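PDB 3LFT: uncharacterized protein from Streptococcus pneumoniae, which probably serves as the substrate-binding component of an ABC transporter, and holds L-tryptophan in the cleft between its two lobes. Local coordinates for residues A[142-147]-A[193-198]. Sequence-based numbering, arbitrary orientation.
With TRP (tryptophan), chain C.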
# COMPACT_ATOMS: atom_id res chain seq x y z
N SER A 142 2.90 12.11 6.94
CA SER A 142 1.74 12.92 7.32
C SER A 142 0.90 13.29 6.07
O SER A 142 -0.21 13.81 6.20
CB SER A 142 2.19 14.16 8.09
OG SER A 142 3.18 14.88 7.36
N SER A 143 1.41 13.02 4.86
CA SER A 143 0.65 13.32 3.63
C SER A 143 -0.37 12.24 3.25
O SER A 143 -1.18 12.44 2.37
CB SER A 143 1.59 13.62 2.43
OG SER A 143 2.33 12.45 2.04
N GLU A 144 -0.33 11.09 3.92
CA GLU A 144 -1.10 9.93 3.44
C GLU A 144 -2.22 9.50 4.36
O GLU A 144 -1.95 9.00 5.46
CB GLU A 144 -0.13 8.79 3.18
CG GLU A 144 0.78 9.15 2.04
CD GLU A 144 1.53 7.99 1.46
OE1 GLU A 144 1.01 6.86 1.37
OE2 GLU A 144 2.70 8.23 1.06
N ASP A 145 -3.45 9.68 3.91
CA ASP A 145 -4.61 9.29 4.71
C ASP A 145 -4.55 7.81 5.05
O ASP A 145 -4.89 7.43 6.17
CB ASP A 145 -5.91 9.61 4.01
CG ASP A 145 -6.17 11.12 3.94
OD1 ASP A 145 -5.52 11.89 4.69
OD2 ASP A 145 -7.03 11.54 3.14
N ASN A 146 -4.09 6.97 4.11
CA ASN A 146 -3.92 5.53 4.39
C ASN A 146 -3.07 5.25 5.61
O ASN A 146 -3.38 4.33 6.39
CB ASN A 146 -3.33 4.80 3.18
CG ASN A 146 -2.26 5.60 2.44
OD1 ASN A 146 -2.55 6.67 1.88
ND2 ASN A 146 -1.01 5.11 2.45
N SER A 147 -2.01 6.03 5.81
CA SER A 147 -1.11 5.73 6.91
C SER A 147 -1.64 6.20 8.26
O SER A 147 -1.35 5.58 9.29
CB SER A 147 0.26 6.34 6.66
OG SER A 147 0.84 5.74 5.52
N PRO A 193 4.12 1.46 7.86
CA PRO A 193 2.84 0.99 7.33
C PRO A 193 2.87 0.88 5.81
O PRO A 193 3.93 1.07 5.17
CB PRO A 193 1.84 2.06 7.81
CG PRO A 193 2.65 3.28 8.02
CD PRO A 193 4.05 2.84 8.37
N ILE A 194 1.72 0.55 5.22
CA ILE A 194 1.57 0.53 3.77
C ILE A 194 1.52 2.01 3.33
O ILE A 194 0.44 2.61 3.28
CB ILE A 194 0.31 -0.27 3.33
CG1 ILE A 194 0.29 -1.67 3.95
CG2 ILE A 194 0.28 -0.38 1.82
CD1 ILE A 194 -1.05 -2.38 3.72
N ASP A 195 2.69 2.57 3.08
CA ASP A 195 2.89 4.01 2.98
C ASP A 195 3.67 4.28 1.69
O ASP A 195 4.79 3.78 1.51
CB ASP A 195 3.67 4.50 4.21
CG ASP A 195 3.87 6.00 4.21
OD1 ASP A 195 4.67 6.50 3.38
OD2 ASP A 195 3.20 6.68 5.03
N ASN A 196 3.09 5.05 0.78
CA ASN A 196 3.72 5.28 -0.53
C ASN A 196 4.99 6.12 -0.45
O ASN A 196 5.92 5.90 -1.22
CB ASN A 196 2.74 5.97 -1.47
CG ASN A 196 1.55 5.11 -1.76
OD1 ASN A 196 1.64 4.15 -2.52
ND2 ASN A 196 0.41 5.43 -1.16
N THR A 197 5.00 7.10 0.45
CA THR A 197 6.16 7.99 0.62
C THR A 197 7.38 7.17 1.06
O THR A 197 8.44 7.23 0.43
CB THR A 197 5.85 9.14 1.63
OG1 THR A 197 4.68 9.85 1.17
CG2 THR A 197 7.03 10.11 1.78
N ILE A 198 7.21 6.39 2.13
CA ILE A 198 8.35 5.62 2.63
C ILE A 198 8.67 4.52 1.63
O ILE A 198 9.85 4.22 1.41
CB ILE A 198 8.09 5.06 4.04
CG1 ILE A 198 7.64 6.17 5.00
CG2 ILE A 198 9.32 4.33 4.59
CD1 ILE A 198 8.61 7.36 5.17
N TRP C . -2.52 0.74 -0.14
CA TRP C . -1.69 1.95 -0.42
C TRP C . -2.54 3.18 -0.39
O TRP C . -2.17 4.21 -0.95
CB TRP C . -0.98 1.79 -1.77
CG TRP C . -0.05 0.60 -1.77
CD1 TRP C . -0.29 -0.67 -2.31
CD2 TRP C . 1.28 0.54 -1.17
NE1 TRP C . 0.79 -1.48 -2.08
CE2 TRP C . 1.74 -0.83 -1.40
CE3 TRP C . 2.03 1.46 -0.48
CZ2 TRP C . 2.99 -1.19 -0.93
CZ3 TRP C . 3.28 1.06 -0.00
CH2 TRP C . 3.74 -0.25 -0.24
OXT TRP C . -3.63 3.14 0.21
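Glu144 reaches across to the first turn of helix 196-200 and places its carboxylate against the backbone N-H groups that open that helix, joining the loops that follow the neighbouring parallel strands 135-141 and 189-192 in one lobe of a periplasmic-binding-protein fold. The grip is bidentate: Asn196 N meets the syn lone pair of Glu144 OE1 at 2.8 Å, and Thr197 N the syn lone pair of Glu144 OE2 at 2.6 Å. The anti lone pair of Glu144 OE2 receives Thr197 OG1, also at 2.6 Å. OE1 takes two more donors: Asn146 ND2 on its anti lone pair, nearly straight at 168°, and Asn196 ND2 from above the carboxylate plane, 47° out of it. Five bonds from four N-H groups and a hydroxyl thus satisfy this buried carboxylate, and the helix start probably stabilises its negative charge, although Asp195 OD1 lies 3.5 Å from Glu144 OE2.

CG of Asn146 sits between its backbone N and carbonyl carbon (chi1 39°), and ND2 also donates to Ile194 O at 3.0 Å, in the carbonyl plane. Asn196 ND2 bridges Glu144 to the ligand, giving its other bond to the tryptophan carboxylate O at 2.9 Å; Glu144 thus acts as a second-shell residue that probably orients a ligand-binding amide.

The packing slackens toward exposed Ser143, whose OG lies 3.6 Å from Thr197 OG1 and bonds instead to Ser141. On the buried side, the N-cap Asp195 divides its carboxylate: OD1 accepts the capping bond from Ile198 N, in the first turn of the helix that follows, while OD2, which also receives Ser141 N, is met on its anti side by Ser147 OG at 2.6 Å.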